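L-talarate/galactarate dehydratase (Salmonella typhimurium, PDB 2PP0) catalyses the magnesium-dependent dehydration of L-talarate and galactarate to 5-keto-4-deoxy-D-glucarate, and also epimerizes L-talarate to galactarate. Local coordinates at residues 25-31 with 100-105; 96-100 with 114-118. One frame throughout, in Å; residues are numbered along the deposited sequence.

Contact 1: 25-31 with 100-105; sequences GDRIEWV and LLGEDP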
loop_
_atom_site.group_PDB
_atom_site.type_symbol
_atom_site.label_atom_id
_atom_site.label_comp_id
_atom_site.label_asym_id
_atom_site.label_seq_id
_atom_site.Cartn_x
_atom_site.Cartn_y
_atom_site.Cartn_z
ATOM N N GLY B 25 -5.544 15.585 15.491
ATOM C CA GLY B 25 -6.286 14.585 14.739
ATOM C C GLY B 25 -7.714 14.309 15.186
ATOM O O GLY B 25 -8.069 14.509 16.347
ATOM N N ASP B 26 -8.532 13.840 14.245
ATOM C CA ASP B 26 -9.926 13.510 14.506
ATOM C C ASP B 26 -9.979 12.346 15.500
ATOM O O ASP B 26 -8.959 11.713 15.784
ATOM C CB ASP B 26 -10.622 13.118 13.196
ATOM C CG ASP B 26 -12.132 13.253 13.271
ATOM O OD1 ASP B 26 -12.648 13.496 14.385
ATOM O OD2 ASP B 26 -12.804 13.113 12.219
ATOM N N ARG B 27 -11.168 12.065 16.022
ATOM C CA ARG B 27 -11.346 10.997 16.995
ATOM C C ARG B 27 -12.674 10.276 16.811
ATOM O O ARG B 27 -13.697 10.899 16.533
ATOM C CB ARG B 27 -11.287 11.574 18.414
ATOM C CG ARG B 27 -9.928 12.101 18.829
ATOM C CD ARG B 27 -8.950 10.962 19.057
ATOM N NE ARG B 27 -7.697 11.424 19.649
ATOM C CZ ARG B 27 -6.730 12.042 18.975
ATOM N NH1 ARG B 27 -6.863 12.276 17.675
ATOM N NH2 ARG B 27 -5.625 12.420 19.606
ATOM N N ILE B 28 -12.664 8.955 16.959
ATOM C CA ILE B 28 -13.895 8.188 16.829
ATOM C C ILE B 28 -14.697 8.407 18.116
ATOM O O ILE B 28 -14.135 8.365 19.210
ATOM C CB ILE B 28 -13.603 6.668 16.649
ATOM C CG1 ILE B 28 -12.896 6.431 15.304
ATOM C CG2 ILE B 28 -14.909 5.873 16.712
ATOM C CD1 ILE B 28 -12.402 5.003 15.085
ATOM N N GLU B 29 -16.000 8.649 17.994
ATOM C CA GLU B 29 -16.815 8.870 19.185
ATOM C C GLU B 29 -18.061 8.001 19.245
ATOM O O GLU B 29 -18.727 7.950 20.275
ATOM C CB GLU B 29 -17.237 10.346 19.286
ATOM C CG GLU B 29 -16.075 11.331 19.297
ATOM C CD GLU B 29 -16.503 12.729 19.704
ATOM O OE1 GLU B 29 -17.610 13.147 19.301
ATOM O OE2 GLU B 29 -15.726 13.409 20.414
ATOM N N TRP B 30 -18.370 7.313 18.153
ATOM C CA TRP B 30 -19.565 6.477 18.106
ATOM C C TRP B 30 -19.439 5.357 17.080
ATOM O O TRP B 30 -18.909 5.563 15.987
ATOM C CB TRP B 30 -20.770 7.342 17.744
ATOM C CG TRP B 30 -22.081 6.626 17.717
ATOM C CD1 TRP B 30 -22.876 6.329 18.787
ATOM C CD2 TRP B 30 -22.784 6.164 16.555
ATOM N NE1 TRP B 30 -24.030 5.718 18.362
ATOM C CE2 TRP B 30 -24.000 5.604 16.997
ATOM C CE3 TRP B 30 -22.503 6.172 15.181
ATOM C CZ2 TRP B 30 -24.939 5.059 16.118
ATOM C CZ3 TRP B 30 -23.438 5.628 14.305
ATOM C CH2 TRP B 30 -24.642 5.079 14.779
ATOM N N VAL B 31 -19.945 4.179 17.443
ATOM C CA VAL B 31 -19.914 3.013 16.567
ATOM C C VAL B 31 -21.204 2.219 16.708
ATOM O O VAL B 31 -21.683 2.008 17.821
ATOM C CB VAL B 31 -18.768 2.043 16.925
ATOM C CG1 VAL B 31 -18.710 0.924 15.892
ATOM C CG2 VAL B 31 -17.454 2.775 17.009
ATOM N N LEU B 100 -12.487 1.117 19.683
ATOM C CA LEU B 100 -12.422 2.161 18.668
ATOM C C LEU B 100 -12.596 3.569 19.234
ATOM O O LEU B 100 -12.101 4.537 18.658
ATOM C CB LEU B 100 -13.500 1.916 17.604
ATOM C CG LEU B 100 -13.343 0.693 16.695
ATOM C CD1 LEU B 100 -14.652 0.419 15.972
ATOM C CD2 LEU B 100 -12.211 0.931 15.699
ATOM N N LEU B 101 -13.295 3.691 20.357
ATOM C CA LEU B 101 -13.533 5.010 20.941
ATOM C C LEU B 101 -12.245 5.723 21.339
ATOM O O LEU B 101 -11.385 5.151 22.010
ATOM C CB LEU B 101 -14.480 4.903 22.146
ATOM C CG LEU B 101 -15.838 4.238 21.877
ATOM C CD1 LEU B 101 -16.717 4.325 23.129
ATOM C CD2 LEU B 101 -16.528 4.914 20.711
ATOM N N GLY B 102 -12.112 6.974 20.904
ATOM C CA GLY B 102 -10.928 7.754 21.222
ATOM C C GLY B 102 -9.747 7.548 20.287
ATOM O O GLY B 102 -8.688 8.146 20.475
ATOM N N GLU B 103 -9.918 6.708 19.273
ATOM C CA GLU B 103 -8.837 6.445 18.326
ATOM C C GLU B 103 -8.883 7.386 17.122
ATOM O O GLU B 103 -9.960 7.787 16.674
ATOM C CB GLU B 103 -8.914 4.998 17.829
ATOM C CG GLU B 103 -8.626 3.928 18.893
ATOM C CD GLU B 103 -7.192 3.969 19.385
ATOM O OE1 GLU B 103 -6.282 4.089 18.542
ATOM O OE2 GLU B 103 -6.970 3.871 20.609
ATOM N N ASP B 104 -7.710 7.745 16.607
ATOM C CA ASP B 104 -7.633 8.604 15.422
ATOM C C ASP B 104 -8.005 7.666 14.279
ATOM O O ASP B 104 -7.238 6.771 13.933
ATOM C CB ASP B 104 -6.208 9.119 15.220
ATOM C CG ASP B 104 -6.086 10.032 14.017
ATOM O OD1 ASP B 104 -6.831 9.829 13.041
ATOM O OD2 ASP B 104 -5.232 10.944 14.044
ATOM N N PRO B 105 -9.177 7.873 13.662
ATOM C CA PRO B 105 -9.633 7.018 12.562
ATOM C C PRO B 105 -8.718 6.871 11.348
ATOM O O PRO B 105 -8.869 5.926 10.571
ATOM C CB PRO B 105 -10.990 7.619 12.205
ATOM C CG PRO B 105 -10.776 9.084 12.478
ATOM C CD PRO B 105 -10.058 9.047 13.813
HETATM O O HOH W 1 -4.336 12.314 16.104
#
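Ile28 is the hub here. Its backbone binds the loop twice: Ile28 N donates to Glu103 O at 3.0 Å, and Gly102 N donates to Ile28 O, also at 3.0 Å. Both loop groups belong to a type II beta turn, 100-103, closed by Glu103 N to Leu100 O at 3.1 Å. Gly102 occupies the third position of that turn with positive phi (85°), where a CB would jam against the preceding carbonyl oxygen. The Ile28 side chain points into the loop, its CG1 lying 3.8 Å from Pro105 CB and its CD1 4.1 Å from Leu100 CD2. Leu100, second to Ile28 in the surface it buries in this contact, reaches along the strand to Val31, with Val31 CG2 3.8 Å from Leu100 CD1. Beyond the pair, Leu139 and Ile135 of helix 127-146 touch Ile28 and Leu100 respectively.

Towards the N-terminal end of 25-31 the contact turns polar. Asp104 CA makes a CA-H...O contact with Asp26 O at 3.4 Å. A water lies 3.0 Å from Arg27 NH1 and 2.6 Å from Asp104 OD2. Arg27 NH2 also bonds Ala22 O; Asp104 takes Asn106 N on OD1 and a salt bridge from Lys153 of the second subunit on OD2. A loop between two helices is thus pinned to the start of strand 28-40, joining sheet and helices in the alpha+beta N-terminal capping domain of the enolase superfamily.

Contact 2: 96-100 with 114-118; sequences IADNL and KLLWA
Leu115 forms the apolar centre of this helix-to-loop contact within the helical part of the enolase-superfamily N-terminal domain. Its m,t rotamer (chi1 -65°, chi2 179°) carries the side chain from helix 108-118 towards the 96-100 turn: CD2 lies 3.8 Å from Ile96 O, 4.3 Å from Ile96 CD1 and 3.9 Å from Asn99 CB, while CD1 is 4.5 Å from Leu100 CD2. Ile132 of helix 127-146 touches both Ile96 and Leu115. Ile96 and Ala118 have the nearest CA atoms of the two segments, 6.6 Å apart, with Ile96 CG2 4.4 Å from Ala118 CB.

Residues 98-100 are 3-10; Asn99 N bonds Ile96 O at 3.0 Å and Leu100 N bonds Ala97 O at 2.9 Å. Asn99 (chi1 -71°, chi2 -75°) folds back so that ND2 also donates to Ile96 O, at 2.7 Å, and sits 3.6 Å from Ala118 CB. At the polar edge, Lys114 is fully extended, all four chi angles t; it forms a salt bridge with Glu103, and its NZ donates to Asn99 O at 2.7 Å.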
loop_
_atom_site.group_PDB
_atom_site.type_symbol
_atom_site.label_atom_id
_atom_site.label_comp_id
_atom_site.label_asym_id
_atom_site.label_seq_id
_atom_site.Cartn_x
_atom_site.Cartn_y
_atom_site.Cartn_z
ATOM N N ILE B 96 -15.329 -6.345 20.768
ATOM C CA ILE B 96 -14.102 -5.560 20.596
ATOM C C ILE B 96 -14.315 -4.113 20.116
ATOM O O ILE B 96 -13.411 -3.290 20.231
ATOM C CB ILE B 96 -13.137 -6.223 19.574
ATOM C CG1 ILE B 96 -13.809 -6.300 18.200
ATOM C CG2 ILE B 96 -12.730 -7.620 20.052
ATOM C CD1 ILE B 96 -12.895 -6.823 17.092
ATOM N N ALA B 97 -15.496 -3.818 19.579
ATOM C CA ALA B 97 -15.804 -2.484 19.040
ATOM C C ALA B 97 -15.494 -1.288 19.943
ATOM O O ALA B 97 -15.061 -0.230 19.462
ATOM C CB ALA B 97 -17.260 -2.433 18.604
ATOM N N ASP B 98 -15.720 -1.448 21.243
ATOM C CA ASP B 98 -15.465 -0.382 22.208
ATOM C C ASP B 98 -14.044 0.176 22.120
ATOM O O ASP B 98 -13.803 1.341 22.441
ATOM C CB ASP B 98 -15.742 -0.894 23.621
ATOM C CG ASP B 98 -15.367 -2.354 23.787
ATOM O OD1 ASP B 98 -16.093 -3.232 23.244
ATOM O OD2 ASP B 98 -14.339 -2.623 24.447
ATOM N N ASN B 99 -13.105 -0.655 21.678
ATOM C CA ASN B 99 -11.704 -0.246 21.538
ATOM C C ASN B 99 -11.498 0.896 20.539
ATOM O O ASN B 99 -10.461 1.549 20.543
ATOM C CB ASN B 99 -10.863 -1.441 21.099
ATOM C CG ASN B 99 -10.707 -2.462 22.197
ATOM O OD1 ASN B 99 -9.947 -2.257 23.136
ATOM N ND2 ASN B 99 -11.444 -3.560 22.095
ATOM N N LEU B 100 -12.487 1.117 19.683
ATOM C CA LEU B 100 -12.422 2.161 18.668
ATOM C C LEU B 100 -12.596 3.569 19.234
ATOM O O LEU B 100 -12.101 4.537 18.658
ATOM C CB LEU B 100 -13.500 1.916 17.604
ATOM C CG LEU B 100 -13.343 0.693 16.695
ATOM C CD1 LEU B 100 -14.652 0.419 15.972
ATOM C CD2 LEU B 100 -12.211 0.931 15.699
ATOM N N LYS B 114 -4.588 -2.927 17.227
ATOM C CA LYS B 114 -5.173 -2.833 18.564
ATOM C C LYS B 114 -6.328 -3.814 18.695
ATOM O O LYS B 114 -6.525 -4.412 19.751
ATOM C CB LYS B 114 -5.692 -1.418 18.837
ATOM C CG LYS B 114 -6.411 -1.282 20.172
ATOM C CD LYS B 114 -6.927 0.134 20.396
ATOM C CE LYS B 114 -7.559 0.284 21.779
ATOM N NZ LYS B 114 -8.118 1.657 21.966
ATOM N N LEU B 115 -7.098 -3.971 17.622
ATOM C CA LEU B 115 -8.231 -4.885 17.624
ATOM C C LEU B 115 -7.756 -6.338 17.670
ATOM O O LEU B 115 -8.418 -7.193 18.257
ATOM C CB LEU B 115 -9.101 -4.659 16.387
ATOM C CG LEU B 115 -9.793 -3.293 16.315
ATOM C CD1 LEU B 115 -10.605 -3.198 15.036
ATOM C CD2 LEU B 115 -10.688 -3.113 17.541
ATOM N N LEU B 116 -6.617 -6.610 17.042
ATOM C CA LEU B 116 -6.049 -7.956 17.048
ATOM C C LEU B 116 -5.569 -8.289 18.456
ATOM O O LEU B 116 -5.778 -9.406 18.938
ATOM C CB LEU B 116 -4.880 -8.061 16.058
ATOM C CG LEU B 116 -5.268 -8.120 14.576
ATOM C CD1 LEU B 116 -4.018 -8.097 13.701
ATOM C CD2 LEU B 116 -6.072 -9.380 14.310
ATOM N N TRP B 117 -4.927 -7.327 19.118
ATOM C CA TRP B 117 -4.448 -7.557 20.477
ATOM C C TRP B 117 -5.609 -7.716 21.440
ATOM O O TRP B 117 -5.513 -8.471 22.405
ATOM C CB TRP B 117 -3.554 -6.412 20.964
ATOM C CG TRP B 117 -2.147 -6.503 20.469
ATOM C CD1 TRP B 117 -1.518 -5.640 19.616
ATOM C CD2 TRP B 117 -1.196 -7.533 20.771
ATOM N NE1 TRP B 117 -0.236 -6.070 19.365
ATOM C CE2 TRP B 117 -0.012 -7.231 20.059
ATOM C CE3 TRP B 117 -1.231 -8.684 21.572
ATOM C CZ2 TRP B 117 1.132 -8.041 20.124
ATOM C CZ3 TRP B 117 -0.094 -9.491 21.637
ATOM C CH2 TRP B 117 1.071 -9.163 20.915
ATOM N N ALA B 118 -6.697 -6.994 21.182
ATOM C CA ALA B 118 -7.878 -7.063 22.039
ATOM C C ALA B 118 -8.494 -8.453 21.968
ATOM O O ALA B 118 -9.196 -8.876 22.881
ATOM C CB ALA B 118 -8.908 -6.010 21.614
#

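How the contacts relate
Coming from the N terminus, the chain first lays down 25-31, the approach to strand 28-40 and its start. It then runs through strands 57-69 and 74-81 and helix 86-96 before 96-100 and 100-105 follow in succession; at 100-105 contact 1 closes its long loop. Only after helix 108-118 is under way does 114-118 return to 96-100 and close the shorter loop of contact 2. The two loops therefore cross, with Leu100 belonging to both. Contact 1 ties the inter-helix connection to the sheet, contact 2 ties it to the following helix, and the salt bridge from Lys114 NZ to Glu103 OE2 (2.8 Å) joins them directly.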